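CD180 antigen (Mus musculus, PDB 3T6Q) is thought to cooperate with MD-1 and TLR4 in the innate immune response of B cells to bacterial lipopolysaccharide, and leads to NF-kappa-B activation. Local coordinates at residues L327-I332 against L352-L357; L402-L407 against L427-L432; L451-L456 against L478-L483; V505-N510 against L528-N533. All coordinates share one frame; numbering follows the deposited sequence.

Contact 1: L327-I332 against L352-L357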
# COMPACT_ATOMS: atom_id res chain seq x y z
N LEU A 327 23.98 -29.28 26.95
CA LEU A 327 23.18 -29.53 25.71
C LEU A 327 22.46 -30.86 25.66
O LEU A 327 23.07 -31.92 25.93
CB LEU A 327 24.04 -29.48 24.45
CG LEU A 327 24.30 -28.20 23.68
CD1 LEU A 327 24.74 -28.57 22.25
CD2 LEU A 327 23.17 -27.18 23.73
N THR A 328 21.18 -30.83 25.31
CA THR A 328 20.45 -32.06 25.07
C THR A 328 20.18 -32.24 23.55
O THR A 328 19.97 -33.36 23.10
CB THR A 328 19.08 -32.08 25.83
OG1 THR A 328 18.32 -30.92 25.46
CG2 THR A 328 19.32 -32.05 27.34
N HIS A 329 20.14 -31.12 22.82
CA HIS A 329 19.88 -31.13 21.37
C HIS A 329 20.91 -30.29 20.64
O HIS A 329 21.14 -29.12 20.98
CB HIS A 329 18.48 -30.53 21.06
CG HIS A 329 17.33 -31.26 21.77
ND1 HIS A 329 16.28 -31.78 21.10
CD2 HIS A 329 17.10 -31.52 23.13
CE1 HIS A 329 15.43 -32.37 21.99
NE2 HIS A 329 15.95 -32.21 23.22
N LEU A 330 21.48 -30.87 19.58
CA LEU A 330 22.49 -30.18 18.76
C LEU A 330 22.21 -30.47 17.29
O LEU A 330 22.16 -31.62 16.90
CB LEU A 330 23.91 -30.70 19.11
CG LEU A 330 25.05 -30.12 18.20
CD1 LEU A 330 25.16 -28.60 18.36
CD2 LEU A 330 26.36 -30.78 18.58
N SER A 331 22.00 -29.40 16.50
CA SER A 331 21.78 -29.49 15.06
C SER A 331 22.86 -28.78 14.32
O SER A 331 23.11 -27.59 14.59
CB SER A 331 20.46 -28.82 14.69
OG SER A 331 19.43 -29.55 15.31
N ILE A 332 23.55 -29.49 13.44
CA ILE A 332 24.57 -28.84 12.63
C ILE A 332 24.40 -29.48 11.27
O ILE A 332 25.17 -30.31 10.86
CB ILE A 332 26.01 -29.10 13.13
CG1 ILE A 332 26.14 -28.81 14.62
CG2 ILE A 332 26.99 -28.19 12.37
CD1 ILE A 332 27.46 -29.26 15.20
N LEU A 352 23.61 -35.19 25.90
CA LEU A 352 23.09 -35.07 24.54
C LEU A 352 22.07 -36.17 24.18
O LEU A 352 22.33 -37.35 24.37
CB LEU A 352 24.24 -34.99 23.52
CG LEU A 352 23.78 -34.41 22.18
CD1 LEU A 352 23.45 -32.93 22.33
CD2 LEU A 352 24.89 -34.60 21.15
N ARG A 353 20.89 -35.76 23.72
CA ARG A 353 19.84 -36.71 23.37
C ARG A 353 19.55 -36.76 21.89
O ARG A 353 19.17 -37.81 21.39
CB ARG A 353 18.51 -36.37 24.08
CG ARG A 353 18.59 -36.27 25.59
CD ARG A 353 19.25 -37.49 26.19
NE ARG A 353 18.27 -38.36 26.82
CZ ARG A 353 18.17 -38.59 28.13
NH1 ARG A 353 19.03 -38.04 28.98
NH2 ARG A 353 17.24 -39.41 28.58
N GLU A 354 19.73 -35.64 21.20
CA GLU A 354 19.41 -35.59 19.77
C GLU A 354 20.55 -34.90 19.05
O GLU A 354 21.02 -33.87 19.51
CB GLU A 354 18.11 -34.83 19.52
CG GLU A 354 16.96 -35.36 20.38
CD GLU A 354 15.61 -35.08 19.75
OE1 GLU A 354 15.58 -34.31 18.75
OE2 GLU A 354 14.60 -35.63 20.23
N LEU A 355 20.99 -35.50 17.94
CA LEU A 355 22.12 -34.95 17.14
C LEU A 355 21.76 -35.01 15.68
O LEU A 355 21.45 -36.10 15.14
CB LEU A 355 23.39 -35.78 17.41
CG LEU A 355 24.67 -35.40 16.62
CD1 LEU A 355 25.00 -33.93 16.86
CD2 LEU A 355 25.82 -36.28 17.10
N ASP A 356 21.73 -33.85 15.03
CA ASP A 356 21.41 -33.82 13.59
C ASP A 356 22.72 -33.42 12.86
O ASP A 356 23.21 -32.31 13.03
CB ASP A 356 20.28 -32.81 13.32
CG ASP A 356 19.89 -32.73 11.81
OD1 ASP A 356 20.51 -33.42 10.98
OD2 ASP A 356 18.94 -31.97 11.47
N LEU A 357 23.29 -34.34 12.09
CA LEU A 357 24.50 -34.10 11.29
C LEU A 357 24.22 -34.43 9.82
O LEU A 357 25.05 -35.05 9.12
CB LEU A 357 25.67 -34.93 11.80
CG LEU A 357 26.23 -34.58 13.18
CD1 LEU A 357 27.19 -35.68 13.64
CD2 LEU A 357 26.88 -33.20 13.17
O HOH W 1 17.63 -30.38 13.28
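Thr328 O takes two N-H groups from the facing segment. Arg353 N lies 2.6 Å from Thr328 O, and Glu354 N bonds to the same oxygen at 3.0 Å. From there the parallel pairing runs on through Leu330 N to Glu354 O, Asp356 N to Leu330 O and Ile332 N to Asp356 O. The strand axes 329-331 and 354-356 lie 4.8 Å apart and only 2° from parallel.

Side chains then divide between two faces. On the face of Leu330 and Leu355 the two leucines lie side by side, with Leu330 CD2 3.8 Å from Leu355 CD1. Leu352 has CG anti to the backbone N (chi1 -161°), which brings CD1 back under the neighbouring segment, 3.9 Å from Leu330 CB. On the other face the Glu354 side chain runs alongside the His329 ring, the carboxylate and ring planes 37° apart. Further along, one water joins Ser331 OG (2.8 Å) to Asp356 OD2, and it donates to the carboxylate.

A second shell sets the polar ends. Ser358 OG bonds to Asp356 OD1, Gln379 OE1 holds Arg353 NE, and Lys304 O holds Thr328 OG1. These segments belong to leucine-rich repeats 11 and 12. The chemistry is two-sided: leucines and Ile332 close the interior, while the face of His329, Ser331 and Asp356 is polar and partly exposed, and water completes its cross-strand link.

Contact 2: L402-L407 against L427-L432. With NAG (2-acetamido-2-deoxy-beta-D-glucopyranose), chain F; NAG (2-acetamido-2-deoxy-beta-D-glucopyranose), chain E.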
# COMPACT_ATOMS: atom_id res chain seq x y z
N LEU A 402 20.06 -45.60 21.50
CA LEU A 402 19.45 -44.90 20.34
C LEU A 402 18.05 -45.45 20.12
O LEU A 402 17.87 -46.67 20.16
CB LEU A 402 20.30 -45.19 19.08
CG LEU A 402 20.81 -44.07 18.16
CD1 LEU A 402 21.08 -42.72 18.84
CD2 LEU A 402 22.00 -44.57 17.35
N GLU A 403 17.07 -44.57 19.83
CA GLU A 403 15.72 -45.02 19.47
C GLU A 403 15.37 -44.72 18.02
O GLU A 403 14.49 -45.37 17.45
CB GLU A 403 14.65 -44.34 20.35
CG GLU A 403 14.91 -44.62 21.82
CD GLU A 403 13.76 -44.26 22.72
OE1 GLU A 403 12.99 -43.32 22.41
OE2 GLU A 403 13.65 -44.92 23.78
N LEU A 404 16.03 -43.72 17.44
CA LEU A 404 15.81 -43.42 16.04
C LEU A 404 17.17 -43.19 15.40
O LEU A 404 18.01 -42.51 15.98
CB LEU A 404 14.94 -42.16 15.89
CG LEU A 404 14.63 -41.81 14.40
CD1 LEU A 404 13.26 -41.19 14.28
CD2 LEU A 404 15.69 -40.86 13.80
N LEU A 405 17.38 -43.78 14.21
CA LEU A 405 18.63 -43.61 13.45
C LEU A 405 18.26 -43.34 11.97
O LEU A 405 17.59 -44.18 11.37
CB LEU A 405 19.44 -44.90 13.57
CG LEU A 405 20.97 -44.91 13.43
CD1 LEU A 405 21.60 -46.24 12.99
CD2 LEU A 405 21.65 -43.66 12.82
N ASP A 406 18.64 -42.17 11.43
CA ASP A 406 18.24 -41.83 10.07
C ASP A 406 19.53 -41.77 9.26
O ASP A 406 20.38 -40.99 9.56
CB ASP A 406 17.48 -40.50 10.08
CG ASP A 406 16.83 -40.18 8.74
OD1 ASP A 406 17.16 -40.86 7.72
OD2 ASP A 406 15.98 -39.24 8.70
N LEU A 407 19.65 -42.63 8.26
CA LEU A 407 20.80 -42.70 7.38
C LEU A 407 20.33 -42.57 5.93
O LEU A 407 21.04 -42.98 4.98
CB LEU A 407 21.50 -44.06 7.63
CG LEU A 407 22.32 -44.07 8.94
CD1 LEU A 407 22.66 -45.50 9.36
CD2 LEU A 407 23.61 -43.25 8.81
N LEU A 427 16.43 -49.49 19.62
CA LEU A 427 16.15 -48.74 18.37
C LEU A 427 14.79 -49.18 17.84
O LEU A 427 14.53 -50.41 17.72
CB LEU A 427 17.22 -49.03 17.32
CG LEU A 427 17.16 -48.08 16.10
CD1 LEU A 427 17.68 -46.68 16.44
CD2 LEU A 427 18.05 -48.69 15.01
N LYS A 428 13.93 -48.20 17.53
CA LYS A 428 12.57 -48.47 17.09
C LYS A 428 12.42 -48.07 15.62
O LYS A 428 11.58 -48.66 14.95
CB LYS A 428 11.56 -47.66 17.89
CG LYS A 428 11.45 -48.08 19.35
CD LYS A 428 10.35 -47.28 20.03
CE LYS A 428 10.88 -46.52 21.23
NZ LYS A 428 9.74 -45.91 21.98
N VAL A 429 13.18 -47.06 15.17
CA VAL A 429 12.99 -46.50 13.82
C VAL A 429 14.35 -46.41 13.12
O VAL A 429 15.29 -45.80 13.66
CB VAL A 429 12.35 -45.09 13.84
CG1 VAL A 429 12.27 -44.52 12.40
CG2 VAL A 429 10.95 -45.09 14.45
N LEU A 430 14.46 -47.01 11.93
CA LEU A 430 15.72 -47.02 11.19
C LEU A 430 15.41 -46.68 9.72
O LEU A 430 14.61 -47.39 9.08
CB LEU A 430 16.40 -48.40 11.31
CG LEU A 430 17.69 -48.67 10.54
CD1 LEU A 430 18.78 -47.63 10.86
CD2 LEU A 430 18.20 -50.07 10.86
N ASN A 431 15.98 -45.58 9.22
CA ASN A 431 15.69 -45.17 7.85
C ASN A 431 16.98 -45.36 7.05
O ASN A 431 17.98 -44.66 7.28
CB ASN A 431 15.17 -43.71 7.77
CG ASN A 431 14.69 -43.33 6.37
OD1 ASN A 431 15.01 -43.99 5.40
ND2 ASN A 431 13.93 -42.26 6.25
N LEU A 432 16.93 -46.29 6.09
CA LEU A 432 18.06 -46.63 5.21
C LEU A 432 17.72 -46.42 3.74
O LEU A 432 18.28 -47.10 2.85
CB LEU A 432 18.48 -48.11 5.42
CG LEU A 432 18.93 -48.44 6.88
CD1 LEU A 432 19.22 -49.91 7.12
CD2 LEU A 432 20.19 -47.64 7.24
C1 NAG F . 13.49 -41.48 7.36
C2 NAG F . 13.12 -40.03 7.01
C3 NAG F . 12.53 -39.37 8.28
C4 NAG F . 11.36 -40.18 8.89
C5 NAG F . 11.76 -41.65 9.06
C6 NAG F . 10.59 -42.53 9.49
C7 NAG F . 14.40 -38.72 5.35
C8 NAG F . 15.70 -38.01 5.00
N2 NAG F . 14.32 -39.31 6.54
O3 NAG F . 12.07 -38.05 7.95
O4 NAG F . 11.10 -39.72 10.23
O5 NAG F . 12.31 -42.17 7.85
O6 NAG F . 9.52 -42.40 8.57
O7 NAG F . 13.47 -38.74 4.55
C1 NAG E . 17.07 -36.07 9.13
C2 NAG E . 15.55 -35.90 9.36
C3 NAG E . 14.83 -35.74 8.00
C4 NAG E . 15.51 -34.69 7.13
C5 NAG E . 17.00 -34.97 7.06
C6 NAG E . 17.80 -33.98 6.22
C7 NAG E . 14.17 -36.91 11.13
C8 NAG E . 13.73 -38.18 11.79
N2 NAG E . 15.02 -37.03 10.09
O3 NAG E . 13.50 -35.36 8.26
O4 NAG E . 15.06 -34.71 5.77
O5 NAG E . 17.57 -35.01 8.37
O6 NAG E . 17.95 -32.74 6.91
O7 NAG E . 13.73 -35.83 11.55
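Asp406 and Asn431 lie side by side on neighbouring strands, their carboxylate and amide planes 8° apart. Asn431 ND2 is bonded covalently to C1 of the chain F sugar. That sugar reaches across to the preceding strand, where its N2 donates to Asp406 OD2 at 2.7 Å. The N2 of the chain E sugar donates to Asp406 OD2 as well, at 2.8 Å, so one carboxylate oxygen grips the acetamido groups of two glycans. Ala408 N holds Asp406 OD1, and Ser433 N holds Asn431 OD1; both fix the rotation of their flat groups.

The backbones pair in parallel. Glu403 O accepts from both Lys428 N and Val429 N, followed by Leu405 N to Val429 O, Asn431 N to Leu405 O and Leu407 N to Asn431 O. Glu403 and Lys428 lie side by side, pointing the same way, but Glu403 OE1 and Lys428 NZ stay 4.2 Å apart, beyond a salt bridge.

Apolar contacts complete both faces. On the glycan side, Leu404 CD1 meets Val429 CG1 at 4.0 Å. The methyl C8 of the chain E sugar rests on Leu404, and C6 of the chain F sugar on Val429. Inside, Leu405 CD1 touches Leu430 CD1 at 3.8 Å. Leu427 CG is anti to the backbone N (chi1 -168°), which carries Leu427 CD1 to 3.4 Å from Glu403 C. The arrangement is that of adjacent leucine-rich repeats, here 14 and 15, in a Toll-like receptor ectodomain, with N-glycans lying on the strand face.

Contact 3: L451-L456 against L478-L483. With NAG (2-acetamido-2-deoxy-beta-D-glucopyranose), chain F.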
# COMPACT_ATOMS: atom_id res chain seq x y z
N LEU A 451 13.17 -53.12 17.00
CA LEU A 451 12.88 -52.37 15.77
C LEU A 451 11.43 -52.52 15.29
O LEU A 451 10.98 -53.65 15.05
CB LEU A 451 13.84 -52.73 14.62
CG LEU A 451 13.85 -51.65 13.52
CD1 LEU A 451 14.52 -50.36 14.05
CD2 LEU A 451 14.55 -52.13 12.24
N GLN A 452 10.74 -51.39 15.14
CA GLN A 452 9.34 -51.33 14.71
C GLN A 452 9.14 -50.84 13.28
O GLN A 452 8.13 -51.16 12.65
CB GLN A 452 8.54 -50.37 15.60
CG GLN A 452 8.42 -50.82 17.06
CD GLN A 452 7.68 -49.78 17.87
OE1 GLN A 452 7.07 -48.86 17.32
NE2 GLN A 452 7.76 -49.87 19.18
N HIS A 453 10.10 -50.06 12.78
CA HIS A 453 9.88 -49.27 11.56
C HIS A 453 11.19 -49.27 10.78
O HIS A 453 12.23 -48.80 11.28
CB HIS A 453 9.42 -47.86 11.96
CG HIS A 453 9.06 -46.94 10.82
ND1 HIS A 453 8.37 -45.79 11.02
CD2 HIS A 453 9.39 -46.97 9.46
CE1 HIS A 453 8.23 -45.14 9.86
NE2 HIS A 453 8.86 -45.85 8.90
N LEU A 454 11.16 -49.84 9.57
CA LEU A 454 12.39 -49.93 8.77
C LEU A 454 12.10 -49.44 7.37
O LEU A 454 11.21 -49.99 6.69
CB LEU A 454 12.90 -51.36 8.69
CG LEU A 454 14.13 -51.69 7.84
CD1 LEU A 454 15.34 -50.94 8.41
CD2 LEU A 454 14.36 -53.19 7.82
N ASN A 455 12.81 -48.38 6.95
CA ASN A 455 12.56 -47.87 5.61
C ASN A 455 13.73 -48.30 4.76
O ASN A 455 14.88 -47.88 5.01
CB ASN A 455 12.38 -46.33 5.61
CG ASN A 455 12.03 -45.74 4.23
OD1 ASN A 455 11.27 -44.79 4.17
ND2 ASN A 455 12.61 -46.25 3.17
N LEU A 456 13.46 -49.13 3.75
CA LEU A 456 14.49 -49.55 2.81
C LEU A 456 14.17 -49.20 1.38
O LEU A 456 14.58 -49.93 0.45
CB LEU A 456 14.68 -51.05 2.91
CG LEU A 456 15.20 -51.63 4.21
CD1 LEU A 456 15.21 -53.13 4.11
CD2 LEU A 456 16.61 -51.11 4.51
N LEU A 478 9.06 -56.00 14.03
CA LEU A 478 8.82 -55.07 12.93
C LEU A 478 7.35 -54.89 12.60
O LEU A 478 6.62 -55.87 12.40
CB LEU A 478 9.59 -55.52 11.68
CG LEU A 478 9.71 -54.44 10.61
CD1 LEU A 478 10.73 -53.42 11.16
CD2 LEU A 478 10.32 -55.13 9.37
N GLU A 479 6.91 -53.64 12.53
CA GLU A 479 5.55 -53.30 12.16
C GLU A 479 5.44 -52.67 10.80
O GLU A 479 4.48 -52.94 10.07
CB GLU A 479 4.90 -52.38 13.19
CG GLU A 479 4.54 -53.14 14.47
CD GLU A 479 4.00 -52.22 15.54
OE1 GLU A 479 3.25 -51.27 15.24
OE2 GLU A 479 4.34 -52.46 16.71
N ILE A 480 6.40 -51.80 10.48
CA ILE A 480 6.33 -51.00 9.25
C ILE A 480 7.59 -51.33 8.43
O ILE A 480 8.71 -51.25 8.94
CB ILE A 480 6.31 -49.48 9.56
CG1 ILE A 480 5.08 -49.12 10.38
CG2 ILE A 480 6.38 -48.66 8.26
CD1 ILE A 480 5.16 -47.75 11.04
N LEU A 481 7.37 -51.75 7.19
CA LEU A 481 8.42 -52.15 6.27
C LEU A 481 8.15 -51.46 4.93
O LEU A 481 7.06 -51.62 4.33
CB LEU A 481 8.46 -53.68 6.10
CG LEU A 481 9.44 -54.31 5.09
CD1 LEU A 481 10.89 -53.89 5.45
CD2 LEU A 481 9.27 -55.85 5.13
N VAL A 482 9.13 -50.67 4.49
CA VAL A 482 9.00 -49.91 3.21
C VAL A 482 10.06 -50.51 2.28
O VAL A 482 11.27 -50.44 2.56
CB VAL A 482 9.27 -48.39 3.37
CG1 VAL A 482 9.13 -47.66 2.02
CG2 VAL A 482 8.33 -47.80 4.40
N LEU A 483 9.58 -51.15 1.21
CA LEU A 483 10.43 -51.77 0.21
C LEU A 483 10.09 -51.26 -1.16
O LEU A 483 10.24 -51.99 -2.15
CB LEU A 483 10.28 -53.30 0.26
CG LEU A 483 10.93 -54.02 1.45
CD1 LEU A 483 10.52 -55.50 1.44
CD2 LEU A 483 12.45 -53.94 1.40
C1 NAG F . 13.49 -41.48 7.36
C2 NAG F . 13.12 -40.03 7.01
C3 NAG F . 12.53 -39.37 8.28
C4 NAG F . 11.36 -40.18 8.89
C5 NAG F . 11.76 -41.65 9.06
C6 NAG F . 10.59 -42.53 9.49
C7 NAG F . 14.40 -38.72 5.35
C8 NAG F . 15.70 -38.01 5.00
N2 NAG F . 14.32 -39.31 6.54
O3 NAG F . 12.07 -38.05 7.95
O4 NAG F . 11.10 -39.72 10.23
O5 NAG F . 12.31 -42.17 7.85
O6 NAG F . 9.52 -42.40 8.57
O7 NAG F . 13.47 -38.74 4.55
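His453 and Ile480 meet on the parallel strands of leucine-rich repeats 16 and 17, on the face that also bears the glycan of Asn431. Ile480 CG2 sits over one face of the His453 ring, 3.9 Å from its centroid and 22° off the normal. This CH-pi contact is offset toward the rim, with His453 CD2 the nearest ring atom at 3.7 Å. Ile480 CD1 reaches the ring at ND1. His453 CG is anti to the backbone N (chi1 -176°), which sets the ring between Ile480 and the chain F sugar. There His453 CE1 is 3.3 Å from O6 of the sugar. Val429 of the preceding repeat also touches the His453 side chain. Two residues on, Val482 packs obliquely against the side chain of Asn455.

Beneath these groups the backbones pair in register. Gln452 O accepts from Glu479 N and Ile480 N, both at 2.8 Å. Leu454 N then bonds to Ile480 O, Val482 N to Leu454 O and Leu456 N to Val482 O.

The opposite face is leucine throughout. Leu478 CD1 turns in toward the first segment and lies 3.9 Å from Leu454 CB. Leu456 and Leu483 run side by side, with Leu483 CD2 4.0 Å from Leu456 CB. Leu472 and Leu475 extend this interior around Leu454.

Across the outer face, then, the side chains meet by CH-pi and van der Waals packing. Ile480 covers one face of the imidazole and Val482 packs on an amide, while the ring's CE1 end is turned to the sugar.

Contact 4: V505-N510 against L528-N533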
# COMPACT_ATOMS: atom_id res chain seq x y z
N VAL A 505 2.92 -52.69 4.99
CA VAL A 505 3.93 -53.22 4.07
C VAL A 505 3.78 -52.48 2.78
O VAL A 505 2.74 -52.58 2.12
CB VAL A 505 3.77 -54.74 3.87
CG1 VAL A 505 4.91 -55.25 2.98
CG2 VAL A 505 3.80 -55.43 5.26
N ASP A 506 4.79 -51.66 2.46
CA ASP A 506 4.76 -50.90 1.22
C ASP A 506 5.71 -51.60 0.21
O ASP A 506 6.95 -51.64 0.41
CB ASP A 506 5.21 -49.47 1.55
CG ASP A 506 5.14 -48.55 0.37
OD1 ASP A 506 4.96 -48.98 -0.80
OD2 ASP A 506 5.25 -47.36 0.62
N LEU A 507 5.11 -52.20 -0.83
CA LEU A 507 5.86 -52.85 -1.86
C LEU A 507 5.64 -52.12 -3.18
O LEU A 507 5.82 -52.73 -4.22
CB LEU A 507 5.43 -54.33 -2.05
CG LEU A 507 5.54 -55.20 -0.79
CD1 LEU A 507 4.88 -56.58 -0.96
CD2 LEU A 507 6.98 -55.41 -0.37
N SER A 508 5.28 -50.84 -3.13
CA SER A 508 4.90 -50.14 -4.34
C SER A 508 6.12 -49.84 -5.24
O SER A 508 7.26 -49.89 -4.77
CB SER A 508 4.17 -48.85 -3.99
OG SER A 508 4.97 -47.96 -3.21
N HIS A 509 5.88 -49.55 -6.52
CA HIS A 509 6.95 -49.20 -7.47
C HIS A 509 8.02 -50.23 -7.56
O HIS A 509 9.20 -49.92 -7.39
CB HIS A 509 7.54 -47.82 -7.17
CG HIS A 509 6.49 -46.74 -7.17
ND1 HIS A 509 6.15 -46.05 -8.30
CD2 HIS A 509 5.65 -46.27 -6.16
CE1 HIS A 509 5.17 -45.18 -8.01
NE2 HIS A 509 4.85 -45.33 -6.70
N ASN A 510 7.58 -51.47 -7.81
CA ASN A 510 8.46 -52.55 -8.16
C ASN A 510 7.97 -53.24 -9.47
O ASN A 510 7.22 -52.62 -10.24
CB ASN A 510 8.62 -53.55 -7.00
CG ASN A 510 9.47 -52.98 -5.86
OD1 ASN A 510 10.66 -52.68 -6.03
ND2 ASN A 510 8.85 -52.81 -4.70
N LEU A 528 -1.40 -52.83 2.89
CA LEU A 528 -0.55 -53.49 1.88
C LEU A 528 -0.59 -52.62 0.64
O LEU A 528 -1.62 -52.54 -0.03
CB LEU A 528 -1.06 -54.86 1.54
CG LEU A 528 -0.34 -55.56 0.35
CD1 LEU A 528 1.16 -55.72 0.59
CD2 LEU A 528 -0.97 -56.93 0.11
N ASN A 529 0.51 -51.94 0.36
CA ASN A 529 0.57 -51.09 -0.83
C ASN A 529 1.26 -51.83 -1.95
O ASN A 529 2.46 -52.10 -1.86
CB ASN A 529 1.32 -49.78 -0.50
CG ASN A 529 1.21 -48.75 -1.61
OD1 ASN A 529 0.64 -49.01 -2.66
ND2 ASN A 529 1.77 -47.56 -1.37
N LEU A 530 0.49 -52.21 -2.98
CA LEU A 530 1.02 -52.86 -4.17
C LEU A 530 0.97 -51.92 -5.39
O LEU A 530 1.01 -52.40 -6.53
CB LEU A 530 0.28 -54.18 -4.47
CG LEU A 530 0.71 -55.28 -3.47
CD1 LEU A 530 -0.22 -56.49 -3.48
CD2 LEU A 530 2.13 -55.72 -3.74
N ALA A 531 0.88 -50.60 -5.18
CA ALA A 531 0.72 -49.68 -6.30
C ALA A 531 1.91 -49.79 -7.25
O ALA A 531 3.03 -50.06 -6.79
CB ALA A 531 0.59 -48.22 -5.81
N SER A 532 1.67 -49.58 -8.55
CA SER A 532 2.74 -49.55 -9.55
C SER A 532 3.61 -50.79 -9.52
O SER A 532 4.80 -50.72 -9.28
CB SER A 532 3.63 -48.31 -9.43
OG SER A 532 2.84 -47.15 -9.62
N ASN A 533 2.99 -51.93 -9.74
CA ASN A 533 3.72 -53.17 -9.93
C ASN A 533 3.27 -53.78 -11.25
O ASN A 533 2.76 -53.06 -12.09
CB ASN A 533 3.44 -54.08 -8.74
CG ASN A 533 4.44 -53.82 -7.63
OD1 ASN A 533 5.62 -54.08 -7.83
ND2 ASN A 533 4.00 -53.20 -6.52
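Leu528 opens the second segment under Leu507, its CD1 4.1 Å from Leu507 CD1. Asn529 N donates to Val505 O, and Asn529 O receives Leu507 N. The Asn529 side chain lies alongside Asp506, and each forms an Asx turn. Asn529 OD1 accepts Ala531 N; Asp506 OD1 accepts both Ser508 N and Ser508 OG, the latter on its syn lone pair at 2.6 Å. Leu530 CD2 then packs on Leu507 CB at 4.0 Å. Ala531 O takes His509 N at 2.9 Å.

Ser532 places CB over one face of the His509 ring, 3.8 Å from its centroid, a CH-pi contact. Phe485 stacks with the same ring. Asn533 closes the segment. Its ND2 donates to Leu507 O at 3.0 Å and to its own repeat at Leu530 O. Asn510 ND2 reaches Leu507 O from the opposite face of the carbonyl plane, and also bonds to Leu483 O. Cys486 N holds Asn510 OD1, and Leu512 N holds Asn533 OD1.

This is the asparagine stack of leucine-rich repeats, here 18 and 19. Each buried amide satisfies carbonyls of its own repeat and the one before, so polar bonds join successive turns where the strands have ended.

The four contacts follow one another along the concave strand surface of the leucine-rich repeat solenoid. Contacts 2 and 3 are direct neighbours, with centres 10 Å apart. Strands 429-431 and 453-455 pair between them: Leu432 N is 2.8 Å from Asn455 O, probably a hydrogen bond. Both also touch the chain F sugar. Contacts 3 and 4 join in the same way, Leu483 N lying 2.8 Å from Asp506 O, probably also a hydrogen bond. Contact 1 is set apart by strand 380-382, its nearest atoms about 6 Å from contact 2. The side chain of Asp356 in contact 1 nevertheless lies about 4 Å from a bound NAG. Centres of contacts 1 and 4 are 35 Å apart.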